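Local coordinates for SCARECROW-LIKE protein 7 (Oryza sativa Japonica Group, PDB 5HYZ) that binds DNA in vitro through its GRAS domain and is a probable transcription factor in plant development and abiotic stress resistance, at residues F47-A50 against L51-L55; N247-F251 against V252-A256; E313-T316 against L317-C321. One frame throughout, in Å; residues are numbered along the deposited sequence.

Overall arrangement
The three contacts follow one another along the chain; none encloses or crosses another, and each is a local turn that closes no long loop. Contact 1 lies on helix 39-57, contact 2 runs from the loop after strand 236-242 into helix 251-272, and contact 3 occupies most of helix 311-320 and its end. Contacts 1 and 2 touch, with centres 15 Å apart: R54 and L51 pack on F251, and F47 on F255. Contact 2 reaches contact 3 through N247 and E313. Contacts 1 and 3 do not meet; their nearest atoms are about 17 Å apart. Contact 2 thus links the N-terminal helices to the helix beside the mixed sheet.

Contact 1. Residues F47-A50 against L51-L55; sequences FADA and LSRRL
The carbonyl oxygen A48 O takes two hydrogen bonds from S52. The backbone bond from S52 N to A48 O is 2.9 Å long, and the one from the hydroxyl S52 OG to A48 O is 3.0 Å. The two donors come to the oxygen from opposite faces of the carbonyl plane. The hydroxyl is turned back along the helix, anti to its own carbonyl carbon and beside its N (chi1 -59°), which brings it to the preceding turn. This is the familiar way for a serine to satisfy its OH inside a helix.

The backbone bonds on either side are regular alpha-helical i to i+4 links. L51 N donates to F47 O at 2.9 Å, R53 N to D49 O at 3.0 Å, and R54 N to A50 O at 2.9 Å.

D49 and R53 pair their opposite charges in a salt bridge one turn apart. D49 OD2 and R53 NH1 are modelled too close together for the detail of this bridge to be trusted. D49 OD2 also has a weak hydrogen bond from Q293. R54 reaches out of this turn, to a salt bridge with E300, a hydrogen bond to G297 O and a cation-pi contact with F251.

In this part of the predicted leucine repeat I, the hydroxyl of S52 is satisfied within the helix, by a carbonyl one turn back. The charge of D49 is probably offset by R53, while R54 carries its own charge to a different part of the fold.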
loop_
_atom_site.group_PDB
_atom_site.type_symbol
_atom_site.label_atom_id
_atom_site.label_comp_id
_atom_site.label_asym_id
_atom_site.label_seq_id
_atom_site.Cartn_x
_atom_site.Cartn_y
_atom_site.Cartn_z
ATOM N N PHE A 47 -28.991 -11.111 1.273
ATOM C CA PHE A 47 -29.647 -12.048 0.338
ATOM C C PHE A 47 -31.102 -12.340 0.676
ATOM O O PHE A 47 -31.920 -12.474 -0.203
ATOM C CB PHE A 47 -28.857 -13.357 0.276
ATOM C CG PHE A 47 -27.791 -13.335 -0.770
ATOM C CD1 PHE A 47 -26.585 -12.662 -0.543
ATOM C CD2 PHE A 47 -27.990 -13.962 -1.982
ATOM C CE1 PHE A 47 -25.579 -12.651 -1.526
ATOM C CE2 PHE A 47 -27.015 -13.909 -2.988
ATOM C CZ PHE A 47 -25.795 -13.260 -2.741
ATOM N N ALA A 48 -31.422 -12.452 1.946
ATOM C CA ALA A 48 -32.802 -12.725 2.343
ATOM C C ALA A 48 -33.666 -11.545 2.047
ATOM O O ALA A 48 -34.821 -11.684 1.681
ATOM C CB ALA A 48 -32.859 -13.073 3.833
ATOM N N ASP A 49 -33.100 -10.349 2.186
ATOM C CA ASP A 49 -33.825 -9.148 1.782
ATOM C C ASP A 49 -34.144 -9.141 0.291
ATOM O O ASP A 49 -35.270 -8.813 -0.144
ATOM C CB ASP A 49 -33.008 -7.915 2.167
ATOM C CG ASP A 49 -33.795 -6.618 2.028
ATOM O OD1 ASP A 49 -34.474 -6.243 3.002
ATOM O OD2 ASP A 49 -33.746 -5.990 0.949
ATOM N N ALA A 50 -33.135 -9.481 -0.514
ATOM C CA ALA A 50 -33.361 -9.489 -1.946
ATOM C C ALA A 50 -34.394 -10.560 -2.309
ATOM O O ALA A 50 -35.227 -10.327 -3.199
ATOM C CB ALA A 50 -32.021 -9.748 -2.713
ATOM N N LEU A 51 -34.285 -11.732 -1.683
ATOM C CA LEU A 51 -35.237 -12.806 -1.996
ATOM C C LEU A 51 -36.678 -12.353 -1.633
ATOM O O LEU A 51 -37.642 -12.558 -2.403
ATOM C CB LEU A 51 -34.857 -14.057 -1.270
ATOM C CG LEU A 51 -35.744 -15.266 -1.524
ATOM C CD1 LEU A 51 -35.933 -15.511 -3.044
ATOM C CD2 LEU A 51 -35.208 -16.477 -0.834
ATOM N N SER A 52 -36.814 -11.707 -0.474
ATOM C CA SER A 52 -38.137 -11.145 -0.121
ATOM C C SER A 52 -38.660 -10.205 -1.155
ATOM O O SER A 52 -39.802 -10.310 -1.550
ATOM C CB SER A 52 -38.106 -10.369 1.200
ATOM O OG SER A 52 -37.684 -11.184 2.247
ATOM N N ARG A 53 -37.841 -9.248 -1.569
ATOM C CA ARG A 53 -38.291 -8.311 -2.590
ATOM C C ARG A 53 -38.685 -8.995 -3.898
ATOM O O ARG A 53 -39.678 -8.633 -4.528
ATOM C CB ARG A 53 -37.210 -7.272 -2.885
ATOM C CG ARG A 53 -37.049 -6.210 -1.832
ATOM C CD ARG A 53 -35.999 -5.203 -2.285
ATOM N NE ARG A 53 -36.254 -3.869 -1.750
ATOM C CZ ARG A 53 -35.658 -3.367 -0.669
ATOM N NH1 ARG A 53 -34.768 -4.094 -0.004
ATOM N NH2 ARG A 53 -35.957 -2.141 -0.250
ATOM N N ARG A 54 -37.893 -9.978 -4.313
ATOM C CA ARG A 54 -38.251 -10.773 -5.494
ATOM C C ARG A 54 -39.655 -11.391 -5.349
ATOM O O ARG A 54 -40.471 -11.321 -6.257
ATOM C CB ARG A 54 -37.214 -11.905 -5.719
ATOM C CG ARG A 54 -37.424 -12.650 -7.054
ATOM C CD ARG A 54 -36.391 -13.742 -7.178
ATOM N NE ARG A 54 -36.594 -14.570 -8.367
ATOM C CZ ARG A 54 -36.211 -14.272 -9.607
ATOM N NH1 ARG A 54 -35.579 -13.148 -9.898
ATOM N NH2 ARG A 54 -36.439 -15.157 -10.581
ATOM N N LEU A 55 -39.907 -12.003 -4.200
ATOM C CA LEU A 55 -41.195 -12.654 -3.965
ATOM C C LEU A 55 -42.323 -11.649 -3.884
ATOM O O LEU A 55 -43.415 -11.917 -4.352
ATOM C CB LEU A 55 -41.121 -13.491 -2.696
ATOM C CG LEU A 55 -40.211 -14.677 -2.909
ATOM C CD1 LEU A 55 -40.114 -15.570 -1.699
ATOM C CD2 LEU A 55 -40.693 -15.441 -4.129
#

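Contact 2. Residues N247-F251 against V252-A256; sequences NRAGF and VDRFA
F251 and R254 carry most of this contact, and F255 adds to it. F251 is the first residue of helix 251-272, directly after the N-cap G250. Its ring and that of F255, one turn on, lie side by side and point the same way. The nearest ring atoms, F251 CZ and F255 CD2, are 3.7 Å apart. The rings are oblique, with planes 61° apart, and F255 CB sits over one face of the F251 ring, towards its rim. Both side chains have CG anti to the backbone N, which gives them their common direction.

R254 folds back over the helix start. Its chain bends at chi3 (-47°), and R254 NH1 donates a hydrogen bond to the loop carbonyl A249 O, 3.1 Å. That oxygen lies in the guanidinium plane. F251 CA lies over one guanidinium face, and R254 NH2 comes to the edge of the F251 ring, 4.1 Å from F251 CD1. The bond to A249 O ties the loop to the first turn, while NE bonds to A295 O and NH2 forms a salt bridge with E300.

The backbone turn is closed by R254 N to G250 O, 2.9 Å. Beside it, one water accepts from G250 N at 2.8 Å and donates to D253 OD2 at 2.7 Å.

The contact joins the loop after strand 236-242 to helix 251-272. F251 and F255 pack against helix 3-16. F251 also meets L51 and R54 of helix 39-57, and F255 meets F47 there in an edge-to-face ring pair.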
loop_
_atom_site.group_PDB
_atom_site.type_symbol
_atom_site.label_atom_id
_atom_site.label_comp_id
_atom_site.label_asym_id
_atom_site.label_seq_id
_atom_site.Cartn_x
_atom_site.Cartn_y
_atom_site.Cartn_z
ATOM N N ASN A 247 -24.951 -13.725 -15.523
ATOM C CA ASN A 247 -25.461 -13.109 -16.740
ATOM C C ASN A 247 -26.658 -13.906 -17.250
ATOM O O ASN A 247 -27.789 -13.631 -16.858
ATOM C CB ASN A 247 -24.397 -13.003 -17.829
ATOM C CG ASN A 247 -24.861 -12.117 -18.984
ATOM O OD1 ASN A 247 -25.821 -11.339 -18.837
ATOM N ND2 ASN A 247 -24.185 -12.208 -20.124
ATOM N N ARG A 248 -26.404 -14.924 -18.059
ATOM C CA ARG A 248 -27.518 -15.681 -18.658
ATOM C C ARG A 248 -27.976 -16.859 -17.837
ATOM O O ARG A 248 -28.977 -17.478 -18.180
ATOM C CB ARG A 248 -27.142 -16.160 -20.067
ATOM C CG ARG A 248 -27.113 -15.001 -21.010
ATOM C CD ARG A 248 -26.740 -15.363 -22.413
ATOM N NE ARG A 248 -26.288 -14.170 -23.130
ATOM C CZ ARG A 248 -27.043 -13.100 -23.385
ATOM N NH1 ARG A 248 -28.317 -13.036 -22.977
ATOM N NH2 ARG A 248 -26.518 -12.081 -24.061
ATOM N N ALA A 249 -27.292 -17.164 -16.743
ATOM C CA ALA A 249 -27.693 -18.305 -15.941
ATOM C C ALA A 249 -29.114 -18.018 -15.364
ATOM O O ALA A 249 -29.534 -16.850 -15.247
ATOM C CB ALA A 249 -26.709 -18.571 -14.845
ATOM N N GLY A 250 -29.851 -19.071 -15.034
ATOM C CA GLY A 250 -31.200 -18.881 -14.512
ATOM C C GLY A 250 -31.114 -18.525 -13.039
ATOM O O GLY A 250 -30.026 -18.547 -12.433
ATOM N N PHE A 251 -32.262 -18.205 -12.451
ATOM C CA PHE A 251 -32.276 -17.672 -11.089
ATOM C C PHE A 251 -31.638 -18.578 -10.061
ATOM O O PHE A 251 -30.855 -18.110 -9.255
ATOM C CB PHE A 251 -33.706 -17.355 -10.633
ATOM C CG PHE A 251 -33.794 -17.065 -9.164
ATOM C CD1 PHE A 251 -33.370 -15.831 -8.675
ATOM C CD2 PHE A 251 -34.270 -18.024 -8.269
ATOM C CE1 PHE A 251 -33.432 -15.551 -7.278
ATOM C CE2 PHE A 251 -34.335 -17.753 -6.898
ATOM C CZ PHE A 251 -33.927 -16.499 -6.419
ATOM N N VAL A 252 -31.945 -19.873 -10.030
ATOM C CA VAL A 252 -31.377 -20.686 -8.948
ATOM C C VAL A 252 -29.829 -20.782 -9.012
ATOM O O VAL A 252 -29.115 -20.695 -7.984
ATOM C CB VAL A 252 -31.967 -22.119 -8.946
ATOM C CG1 VAL A 252 -31.196 -23.033 -8.018
ATOM C CG2 VAL A 252 -33.469 -22.089 -8.579
ATOM N N ASP A 253 -29.306 -20.933 -10.232
ATOM C CA ASP A 253 -27.843 -20.902 -10.427
ATOM C C ASP A 253 -27.240 -19.539 -10.103
ATOM O O ASP A 253 -26.170 -19.477 -9.483
ATOM C CB ASP A 253 -27.465 -21.275 -11.868
ATOM C CG ASP A 253 -27.670 -22.748 -12.162
ATOM O OD1 ASP A 253 -27.320 -23.555 -11.291
ATOM O OD2 ASP A 253 -28.185 -23.084 -13.246
ATOM N N ARG A 254 -27.905 -18.453 -10.507
ATOM C CA ARG A 254 -27.355 -17.110 -10.224
ATOM C C ARG A 254 -27.314 -16.885 -8.760
ATOM O O ARG A 254 -26.371 -16.304 -8.250
ATOM C CB ARG A 254 -28.162 -15.950 -10.817
ATOM C CG ARG A 254 -28.103 -15.745 -12.317
ATOM C CD ARG A 254 -28.473 -14.315 -12.691
ATOM N NE ARG A 254 -29.693 -13.771 -12.053
ATOM C CZ ARG A 254 -30.939 -14.086 -12.412
ATOM N NH1 ARG A 254 -31.174 -14.975 -13.385
ATOM N NH2 ARG A 254 -31.970 -13.515 -11.796
ATOM N N PHE A 255 -28.390 -17.276 -8.077
ATOM C CA PHE A 255 -28.403 -17.139 -6.610
ATOM C C PHE A 255 -27.284 -17.897 -5.952
ATOM O O PHE A 255 -26.585 -17.360 -5.077
ATOM C CB PHE A 255 -29.807 -17.569 -6.090
ATOM C CG PHE A 255 -30.036 -17.286 -4.626
ATOM C CD1 PHE A 255 -29.423 -18.088 -3.655
ATOM C CD2 PHE A 255 -30.900 -16.271 -4.237
ATOM C CE1 PHE A 255 -29.648 -17.860 -2.319
ATOM C CE2 PHE A 255 -31.145 -16.025 -2.885
ATOM C CZ PHE A 255 -30.512 -16.835 -1.925
ATOM N N ALA A 256 -27.067 -19.157 -6.348
ATOM C CA ALA A 256 -25.953 -19.895 -5.785
ATOM C C ALA A 256 -24.543 -19.288 -6.092
ATOM O O ALA A 256 -23.676 -19.225 -5.224
ATOM C CB ALA A 256 -25.995 -21.358 -6.278
HETATM O O HOH W 1 -28.796 -21.619 -15.455
#

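Contact 3. Residues E313-T316 against L317-C321; sequences EWQT and LMEWC
W314 and L317 form the packed side of this helical turn; Q315 and E319 lie on a looser side, and T316 and W320 on the solvent side. L317 is buried, and its CD1 methyl lies 3.9 Å from W314 CE3, on the six-membered part of the indole. The approach is oblique to the ring. L317 has CG anti to its carbonyl carbon, so the branch runs back towards the previous turn and L317 CG also comes to 3.7 Å from E313 O. M318, a selenomethionine, is buried too. Its chain bends at chi2 and chi3, and M318 CG passes 3.2 Å from W314 O before the chain turns off to SE.

The looser side is polar. Q315 NE2 donates to E319 OE2 at 3.1 Å, with a nearly straight N-H...O angle of 170°. The acceptor lies in the amide plane of Q315, but the amide meets OE2 from above the carboxylate plane, 46° out of it. Amide and carboxylate are turned 68° against each other. Both chains are extended beyond CG. Only one turn of helix separates them, and Q315 and E319 are each partly exposed. T316 and W320, one turn apart, are exposed, and T316 O accepts from W320 N at 2.9 Å. This is one of the regular backbone bonds of the turn, as is M318 N to W314 O, 2.9 Å.

The turn belongs to helix 311-320, in the predicted SAW region. W314 packs on L239 and E241 of strand 236-242. Q315 and M318 touch W374 of strand 366-374, and M318 also meets L226 of helix 220-231. The helix thus lies against the sheet, and C321, just past the helix end, adjoins helix 220-231.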
loop_
_atom_site.group_PDB
_atom_site.type_symbol
_atom_site.label_atom_id
_atom_site.label_comp_id
_atom_site.label_asym_id
_atom_site.label_seq_id
_atom_site.Cartn_x
_atom_site.Cartn_y
_atom_site.Cartn_z
ATOM N N GLU A 313 -16.794 -16.833 -20.252
ATOM C CA GLU A 313 -17.734 -16.017 -21.016
ATOM C C GLU A 313 -17.081 -14.779 -21.597
ATOM O O GLU A 313 -17.309 -14.394 -22.761
ATOM C CB GLU A 313 -18.904 -15.605 -20.109
ATOM C CG GLU A 313 -19.934 -14.728 -20.856
ATOM C CD GLU A 313 -21.297 -14.668 -20.112
ATOM O OE1 GLU A 313 -21.514 -15.450 -19.115
ATOM O OE2 GLU A 313 -22.143 -13.831 -20.538
ATOM N N TRP A 314 -16.252 -14.130 -20.779
ATOM C CA TRP A 314 -15.492 -13.001 -21.303
ATOM C C TRP A 314 -14.587 -13.404 -22.452
ATOM O O TRP A 314 -14.457 -12.680 -23.437
ATOM C CB TRP A 314 -14.660 -12.337 -20.175
ATOM C CG TRP A 314 -15.536 -11.546 -19.251
ATOM C CD1 TRP A 314 -15.769 -11.793 -17.929
ATOM C CD2 TRP A 314 -16.245 -10.318 -19.569
ATOM N NE1 TRP A 314 -16.624 -10.802 -17.409
ATOM C CE2 TRP A 314 -16.930 -9.915 -18.392
ATOM C CE3 TRP A 314 -16.433 -9.584 -20.758
ATOM C CZ2 TRP A 314 -17.765 -8.774 -18.355
ATOM C CZ3 TRP A 314 -17.258 -8.466 -20.724
ATOM C CH2 TRP A 314 -17.901 -8.070 -19.531
ATOM N N GLN A 315 -13.935 -14.569 -22.340
ATOM C CA GLN A 315 -13.049 -14.986 -23.414
ATOM C C GLN A 315 -13.898 -15.165 -24.684
ATOM O O GLN A 315 -13.490 -14.738 -25.764
ATOM C CB GLN A 315 -12.333 -16.285 -23.054
ATOM C CG GLN A 315 -11.630 -16.880 -24.279
ATOM C CD GLN A 315 -11.108 -18.292 -24.048
ATOM O OE1 GLN A 315 -11.480 -18.975 -23.085
ATOM N NE2 GLN A 315 -10.247 -18.740 -24.954
ATOM N N THR A 316 -15.070 -15.774 -24.541
ATOM C CA THR A 316 -15.921 -15.994 -25.740
ATOM C C THR A 316 -16.235 -14.650 -26.394
ATOM O O THR A 316 -16.148 -14.480 -27.617
ATOM C CB THR A 316 -17.199 -16.708 -25.387
ATOM O OG1 THR A 316 -16.869 -18.026 -24.925
ATOM C CG2 THR A 316 -18.149 -16.866 -26.649
ATOM N N LEU A 317 -16.543 -13.664 -25.564
ATOM C CA LEU A 317 -16.928 -12.354 -26.141
ATOM C C LEU A 317 -15.744 -11.650 -26.808
ATOM O O LEU A 317 -15.817 -11.118 -27.907
ATOM C CB LEU A 317 -17.481 -11.486 -25.027
ATOM C CG LEU A 317 -18.921 -11.644 -24.653
ATOM C CD1 LEU A 317 -19.119 -11.019 -23.271
ATOM C CD2 LEU A 317 -19.662 -10.835 -25.708
HETATM N N MSE A 318 -14.592 -11.678 -26.146
HETATM C CA MSE A 318 -13.409 -11.024 -26.706
HETATM C C MSE A 318 -13.035 -11.677 -28.049
HETATM O O MSE A 318 -12.714 -10.992 -28.985
HETATM C CB MSE A 318 -12.193 -11.133 -25.750
HETATM C CG MSE A 318 -12.374 -10.480 -24.385
HETATM SE SE MSE A 318 -12.758 -8.507 -24.598
HETATM C CE MSE A 318 -11.028 -8.034 -25.292
ATOM N N GLU A 319 -13.096 -13.017 -28.119
ATOM C CA GLU A 319 -12.689 -13.706 -29.349
ATOM C C GLU A 319 -13.724 -13.475 -30.434
ATOM O O GLU A 319 -13.409 -13.371 -31.613
ATOM C CB GLU A 319 -12.522 -15.193 -29.087
ATOM C CG GLU A 319 -11.260 -15.379 -28.138
ATOM C CD GLU A 319 -10.855 -16.828 -27.888
ATOM O OE1 GLU A 319 -11.710 -17.720 -27.967
ATOM O OE2 GLU A 319 -9.683 -17.028 -27.500
ATOM N N TRP A 320 -14.944 -13.382 -30.003
ATOM C CA TRP A 320 -16.042 -13.078 -30.951
ATOM C C TRP A 320 -15.796 -11.706 -31.605
ATOM O O TRP A 320 -16.094 -11.509 -32.773
ATOM C CB TRP A 320 -17.369 -13.137 -30.203
ATOM C CG TRP A 320 -18.611 -13.199 -31.128
ATOM C CD1 TRP A 320 -18.611 -13.154 -32.492
ATOM C CD2 TRP A 320 -19.961 -13.380 -30.730
ATOM N NE1 TRP A 320 -19.901 -13.244 -32.971
ATOM C CE2 TRP A 320 -20.748 -13.398 -31.902
ATOM C CE3 TRP A 320 -20.591 -13.543 -29.482
ATOM C CZ2 TRP A 320 -22.148 -13.556 -31.874
ATOM C CZ3 TRP A 320 -21.968 -13.697 -29.443
ATOM C CH2 TRP A 320 -22.739 -13.698 -30.637
ATOM N N CYS A 321 -15.178 -10.775 -30.859
ATOM C CA CYS A 321 -14.916 -9.440 -31.360
ATOM C C CYS A 321 -13.555 -9.338 -32.000
ATOM O O CYS A 321 -13.120 -8.264 -32.360
ATOM C CB CYS A 321 -15.097 -8.408 -30.211
ATOM S SG CYS A 321 -16.849 -8.297 -29.711
#